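Local coordinates for uncharacterized protein (Enterococcus faecalis, PDB 3PM7) that is of unknown function but belongs to the PC4 transcriptional coactivator family, so it probably binds single-stranded DNA or another nucleic acid, at residues R21-W32 with D40-M51. Residues are numbered along the deposited sequence; the frame is centred on the assembly and turned at random.
Sequences RGWRKELNLISW and DLREWAPDHEKM. With SO4 (sulfate ion), chain D.
Arg24 and Trp44, Glu26 and Arg42, and Asn28 and Asp40 are the three hydrogen-bonded pairs of an antiparallel beta hairpin, the two middle strands of a four-stranded PC4-like sheet. Each pair exchanges two backbone bonds; the longest, Arg42 N to Glu26 O, is 3.2 Å. The tight part lies on the face that carries the side chains of these pairs. There the indole of Trp44 sits at the centre: Arg42 CD lies 3.5 Å above one face, Met51 CB packs over the same face, and the His48 ring comes edge-on to the opposite face, toward its rim. Ile30 CD1 touches Trp44 CZ2, and the indole of Trp32 brings CH2 to the Trp44 rim edge-on, 4.0 Å from Trp44 CH2. Phe5, from helix 3-8, meets Trp44 edge-to-face.

Beside this ring, Arg42 holds Asp40 side-on: NE and NH2 each take one carboxylate oxygen by its syn lone pair, in the guanidinium plane, with Arg42 NE 2.7 Å from Asp40 OD1. CG of Asp40, anti to its own N (chi1 -174°), carries the carboxylate to the rim of Trp32, where OD2 lies in the ring plane. Asp40 OD2 is also bonded to Thr56, and Arg42 NH1 reaches Gly52 O, so the buried charges are well satisfied.

On the reverse face Leu27 and Leu41 pack against the second subunit, where Lys25 NZ pairs with Glu61 of that subunit. Trp23 is a second tight spot: Ala45 CA and Pro46 CD lie over one face, Ala45 CA 3.6 Å from the five-membered-ring centroid. Solvent reaches the exposed Arg21, Pro46 and Lys50; Arg21 NH2 hydrogen-bonds O1 of a sulfate ion probably from the crystallisation liquor. Between Trp44 and Asp40, a water in the indole plane accepts from Trp44 NE1 at 2.8 Å and donates to Asp40 OD1.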
loop_
_atom_site.group_PDB
_atom_site.type_symbol
_atom_site.label_atom_id
_atom_site.label_comp_id
_atom_site.label_asym_id
_atom_site.label_seq_id
_atom_site.Cartn_x
_atom_site.Cartn_y
_atom_site.Cartn_z
ATOM N N ARG A 21 -11.500 -16.776 1.907
ATOM C CA ARG A 21 -11.460 -16.992 3.346
ATOM C C ARG A 21 -11.922 -15.731 4.083
ATOM O O ARG A 21 -11.837 -15.633 5.317
ATOM C CB ARG A 21 -10.033 -17.365 3.785
ATOM C CG ARG A 21 -9.509 -18.680 3.203
ATOM C CD ARG A 21 -10.491 -19.836 3.448
ATOM N NE ARG A 21 -10.787 -20.021 4.877
ATOM C CZ ARG A 21 -11.876 -20.633 5.346
ATOM N NH1 ARG A 21 -12.789 -21.100 4.511
ATOM N NH2 ARG A 21 -12.048 -20.780 6.649
ATOM N N GLY A 22 -12.383 -14.739 3.328
ATOM C CA GLY A 22 -12.897 -13.530 3.957
ATOM C C GLY A 22 -11.840 -12.514 4.344
ATOM O O GLY A 22 -12.162 -11.472 4.899
ATOM N N TRP A 23 -10.578 -12.787 4.049
ATOM C CA TRP A 23 -9.551 -11.791 4.339
ATOM C C TRP A 23 -9.679 -10.687 3.306
ATOM O O TRP A 23 -10.040 -10.947 2.159
ATOM C CB TRP A 23 -8.151 -12.407 4.270
ATOM C CG TRP A 23 -7.775 -13.233 5.476
ATOM C CD1 TRP A 23 -8.400 -14.358 5.926
ATOM C CD2 TRP A 23 -6.669 -13.009 6.360
ATOM N NE1 TRP A 23 -7.764 -14.840 7.042
ATOM C CE2 TRP A 23 -6.695 -14.033 7.327
ATOM C CE3 TRP A 23 -5.666 -12.035 6.434
ATOM C CZ2 TRP A 23 -5.752 -14.111 8.365
ATOM C CZ3 TRP A 23 -4.729 -12.113 7.465
ATOM C CH2 TRP A 23 -4.782 -13.145 8.411
ATOM N N ARG A 24 -9.379 -9.453 3.700
ATOM C CA ARG A 24 -9.497 -8.319 2.786
ATOM C C ARG A 24 -8.211 -7.511 2.762
ATOM O O ARG A 24 -7.592 -7.302 3.803
ATOM C CB ARG A 24 -10.625 -7.386 3.251
ATOM C CG ARG A 24 -12.023 -8.002 3.279
ATOM C CD ARG A 24 -12.750 -7.523 4.529
ATOM N NE ARG A 24 -13.829 -6.586 4.247
ATOM C CZ ARG A 24 -14.128 -5.531 5.007
ATOM N NH1 ARG A 24 -13.412 -5.249 6.092
ATOM N NH2 ARG A 24 -15.140 -4.746 4.668
ATOM N N LYS A 25 -7.837 -7.007 1.593
ATOM C CA LYS A 25 -6.757 -6.029 1.516
ATOM C C LYS A 25 -7.378 -4.661 1.699
ATOM O O LYS A 25 -8.342 -4.319 1.002
ATOM C CB LYS A 25 -6.012 -6.122 0.177
ATOM C CG LYS A 25 -4.643 -5.443 0.236
ATOM C CD LYS A 25 -3.762 -5.746 -0.990
ATOM C CE LYS A 25 -3.211 -7.172 -0.999
ATOM N NZ LYS A 25 -2.698 -7.529 -2.389
ATOM N N GLU A 26 -6.868 -3.884 2.657
ATOM C CA GLU A 26 -7.581 -2.683 3.096
ATOM C C GLU A 26 -6.684 -1.470 3.162
ATOM O O GLU A 26 -5.545 -1.582 3.551
ATOM C CB GLU A 26 -8.162 -2.902 4.506
ATOM C CG GLU A 26 -9.359 -3.844 4.599
ATOM C CD GLU A 26 -9.814 -4.081 6.039
ATOM O OE1 GLU A 26 -9.508 -3.244 6.939
ATOM O OE2 GLU A 26 -10.484 -5.115 6.275
ATOM N N LEU A 27 -7.204 -0.302 2.808
ATOM C CA LEU A 27 -6.549 0.940 3.187
ATOM C C LEU A 27 -7.250 1.449 4.437
ATOM O O LEU A 27 -8.447 1.769 4.393
ATOM C CB LEU A 27 -6.687 1.991 2.088
ATOM C CG LEU A 27 -6.017 3.323 2.454
ATOM C CD1 LEU A 27 -4.490 3.128 2.425
ATOM C CD2 LEU A 27 -6.421 4.423 1.482
ATOM N N ASN A 28 -6.528 1.516 5.552
ATOM C CA ASN A 28 -7.064 2.082 6.806
ATOM C C ASN A 28 -6.186 3.192 7.336
ATOM O O ASN A 28 -4.992 3.222 7.041
ATOM C CB ASN A 28 -7.139 1.009 7.900
ATOM C CG ASN A 28 -8.151 -0.076 7.571
ATOM O OD1 ASN A 28 -9.268 0.223 7.168
ATOM N ND2 ASN A 28 -7.760 -1.334 7.733
ATOM N N LEU A 29 -6.767 4.092 8.136
ATOM C CA LEU A 29 -5.968 5.057 8.894
ATOM C C LEU A 29 -5.783 4.504 10.300
ATOM O O LEU A 29 -6.749 4.175 10.981
ATOM C CB LEU A 29 -6.634 6.438 8.944
ATOM C CG LEU A 29 -5.853 7.483 9.758
ATOM C CD1 LEU A 29 -4.614 7.879 8.976
ATOM C CD2 LEU A 29 -6.698 8.725 10.058
ATOM N N ILE A 30 -4.538 4.375 10.731
ATOM C CA ILE A 30 -4.250 3.612 11.930
ATOM C C ILE A 30 -3.265 4.334 12.833
ATOM O O ILE A 30 -2.303 4.955 12.347
ATOM C CB ILE A 30 -3.650 2.245 11.563
ATOM C CG1 ILE A 30 -4.665 1.445 10.751
ATOM C CG2 ILE A 30 -3.278 1.455 12.815
ATOM C CD1 ILE A 30 -4.352 -0.004 10.695
ATOM N N SER A 31 -3.524 4.267 14.136
ATOM C CA SER A 31 -2.562 4.696 15.128
ATOM C C SER A 31 -2.047 3.422 15.798
ATOM O O SER A 31 -2.778 2.798 16.557
ATOM C CB SER A 31 -3.226 5.608 16.174
ATOM O OG SER A 31 -2.277 6.098 17.131
ATOM N N TRP A 32 -0.815 3.004 15.495
ATOM C CA TRP A 32 -0.213 1.877 16.234
ATOM C C TRP A 32 0.216 2.339 17.621
ATOM O O TRP A 32 1.067 3.221 17.749
ATOM C CB TRP A 32 1.014 1.288 15.489
ATOM C CG TRP A 32 0.713 0.794 14.081
ATOM C CD1 TRP A 32 1.251 1.265 12.913
ATOM C CD2 TRP A 32 -0.178 -0.270 13.709
ATOM N NE1 TRP A 32 0.743 0.564 11.847
ATOM C CE2 TRP A 32 -0.132 -0.382 12.310
ATOM C CE3 TRP A 32 -1.007 -1.139 14.426
ATOM C CZ2 TRP A 32 -0.884 -1.328 11.611
ATOM C CZ3 TRP A 32 -1.741 -2.080 13.734
ATOM C CH2 TRP A 32 -1.674 -2.171 12.341
ATOM N N ASP A 40 -2.355 2.798 6.125
ATOM C CA ASP A 40 -1.837 1.448 6.264
ATOM C C ASP A 40 -2.552 0.584 5.227
ATOM O O ASP A 40 -3.789 0.588 5.137
ATOM C CB ASP A 40 -2.100 0.926 7.690
ATOM C CG ASP A 40 -1.463 -0.435 7.952
ATOM O OD1 ASP A 40 -2.167 -1.467 7.939
ATOM O OD2 ASP A 40 -0.249 -0.482 8.175
ATOM N N LEU A 41 -1.774 -0.140 4.433
ATOM C CA LEU A 41 -2.321 -0.935 3.328
ATOM C C LEU A 41 -1.905 -2.375 3.570
ATOM O O LEU A 41 -0.724 -2.687 3.562
ATOM C CB LEU A 41 -1.726 -0.448 2.008
ATOM C CG LEU A 41 -2.384 -0.897 0.707
ATOM C CD1 LEU A 41 -3.819 -0.451 0.685
ATOM C CD2 LEU A 41 -1.631 -0.321 -0.488
ATOM N N ARG A 42 -2.866 -3.255 3.813
ATOM C CA ARG A 42 -2.521 -4.534 4.396
ATOM C C ARG A 42 -3.695 -5.503 4.310
ATOM O O ARG A 42 -4.843 -5.084 4.204
ATOM C CB ARG A 42 -2.150 -4.247 5.863
ATOM C CG ARG A 42 -2.007 -5.409 6.808
ATOM C CD ARG A 42 -1.729 -4.876 8.239
ATOM N NE ARG A 42 -0.805 -3.743 8.210
ATOM C CZ ARG A 42 0.526 -3.842 8.194
ATOM N NH1 ARG A 42 1.115 -5.038 8.219
ATOM N NH2 ARG A 42 1.277 -2.738 8.161
ATOM N N GLU A 43 -3.410 -6.797 4.388
ATOM C CA GLU A 43 -4.448 -7.826 4.419
ATOM C C GLU A 43 -4.933 -8.038 5.866
ATOM O O GLU A 43 -4.125 -8.091 6.787
ATOM C CB GLU A 43 -3.894 -9.136 3.851
ATOM C CG GLU A 43 -4.966 -10.128 3.354
ATOM C CD GLU A 43 -5.526 -9.774 1.987
ATOM O OE1 GLU A 43 -4.853 -9.040 1.237
ATOM O OE2 GLU A 43 -6.645 -10.226 1.661
ATOM N N TRP A 44 -6.253 -8.146 6.055
ATOM C CA TRP A 44 -6.843 -8.321 7.381
ATOM C C TRP A 44 -7.844 -9.467 7.391
ATOM O O TRP A 44 -8.649 -9.599 6.457
ATOM C CB TRP A 44 -7.604 -7.065 7.770
ATOM C CG TRP A 44 -6.745 -5.904 8.109
ATOM C CD1 TRP A 44 -6.308 -4.927 7.258
ATOM C CD2 TRP A 44 -6.217 -5.582 9.409
ATOM N NE1 TRP A 44 -5.540 -4.006 7.954
ATOM C CE2 TRP A 44 -5.466 -4.399 9.273
ATOM C CE3 TRP A 44 -6.312 -6.181 10.667
ATOM C CZ2 TRP A 44 -4.815 -3.807 10.342
ATOM C CZ3 TRP A 44 -5.655 -5.580 11.747
ATOM C CH2 TRP A 44 -4.926 -4.407 11.572
ATOM N N ALA A 45 -7.826 -10.266 8.454
ATOM C CA ALA A 45 -8.813 -11.327 8.628
ATOM C C ALA A 45 -10.214 -10.728 8.706
ATOM O O ALA A 45 -10.357 -9.525 8.926
ATOM C CB ALA A 45 -8.495 -12.154 9.879
ATOM N N PRO A 46 -11.257 -11.567 8.534
ATOM C CA PRO A 46 -12.667 -11.141 8.497
ATOM C C PRO A 46 -13.066 -10.018 9.476
ATOM O O PRO A 46 -13.514 -8.949 9.037
ATOM C CB PRO A 46 -13.419 -12.435 8.820
ATOM C CG PRO A 46 -12.564 -13.494 8.212
ATOM C CD PRO A 46 -11.131 -13.029 8.361
ATOM N N ASP A 47 -12.933 -10.240 10.775
ATOM C CA ASP A 47 -13.332 -9.200 11.728
ATOM C C ASP A 47 -12.111 -8.490 12.331
ATOM O O ASP A 47 -12.098 -8.128 13.519
ATOM C CB ASP A 47 -14.232 -9.773 12.831
ATOM C CG ASP A 47 -15.102 -8.701 13.494
ATOM O OD1 ASP A 47 -15.562 -7.779 12.779
ATOM O OD2 ASP A 47 -15.331 -8.779 14.725
ATOM N N HIS A 48 -11.097 -8.291 11.494
ATOM C CA HIS A 48 -9.850 -7.671 11.912
ATOM C C HIS A 48 -9.251 -8.382 13.115
ATOM O O HIS A 48 -8.631 -7.745 13.960
ATOM C CB HIS A 48 -10.070 -6.191 12.268
ATOM C CG HIS A 48 -10.630 -5.380 11.143
ATOM N ND1 HIS A 48 -9.846 -4.881 10.128
ATOM C CD2 HIS A 48 -11.901 -5.009 10.855
ATOM C CE1 HIS A 48 -10.605 -4.228 9.265
ATOM N NE2 HIS A 48 -11.857 -4.287 9.687
ATOM N N GLU A 49 -9.425 -9.692 13.196
ATOM C CA GLU A 49 -8.950 -10.425 14.367
ATOM C C GLU A 49 -7.444 -10.660 14.274
ATOM O O GLU A 49 -6.802 -11.053 15.239
ATOM C CB GLU A 49 -9.677 -11.770 14.485
ATOM C CG GLU A 49 -9.324 -12.755 13.376
ATOM C CD GLU A 49 -10.273 -13.946 13.313
ATOM O OE1 GLU A 49 -10.423 -14.536 12.214
ATOM O OE2 GLU A 49 -10.865 -14.291 14.362
ATOM N N LYS A 50 -6.889 -10.428 13.092
ATOM C CA LYS A 50 -5.497 -10.735 12.827
ATOM C C LYS A 50 -5.094 -10.025 11.556
ATOM O O LYS A 50 -5.912 -9.871 10.635
ATOM C CB LYS A 50 -5.321 -12.245 12.679
ATOM C CG LYS A 50 -3.912 -12.704 12.369
ATOM C CD LYS A 50 -3.816 -14.223 12.412
ATOM C CE LYS A 50 -2.429 -14.705 12.017
ATOM N NZ LYS A 50 -1.987 -14.109 10.721
HETATM N N MSE A 51 -3.835 -9.595 11.497
HETATM C CA MSE A 51 -3.341 -8.858 10.340
HETATM C C MSE A 51 -2.334 -9.679 9.543
HETATM O O MSE A 51 -1.712 -10.598 10.053
HETATM C CB MSE A 51 -2.718 -7.524 10.773
HETATM C CG MSE A 51 -1.278 -7.630 11.239
HETATM SE SE MSE A 51 -0.397 -5.905 11.615
HETATM C CE MSE A 51 -1.109 -5.579 13.395
HETATM S S SO4 D . -8.567 -19.216 7.783
HETATM O O1 SO4 D . -9.269 -20.491 7.663
HETATM O O2 SO4 D . -8.215 -18.980 9.181
HETATM O O3 SO4 D . -7.363 -19.247 6.956
HETATM O O4 SO4 D . -9.423 -18.129 7.324
HETATM O O HOH W 1 -4.700 -1.576 6.974
#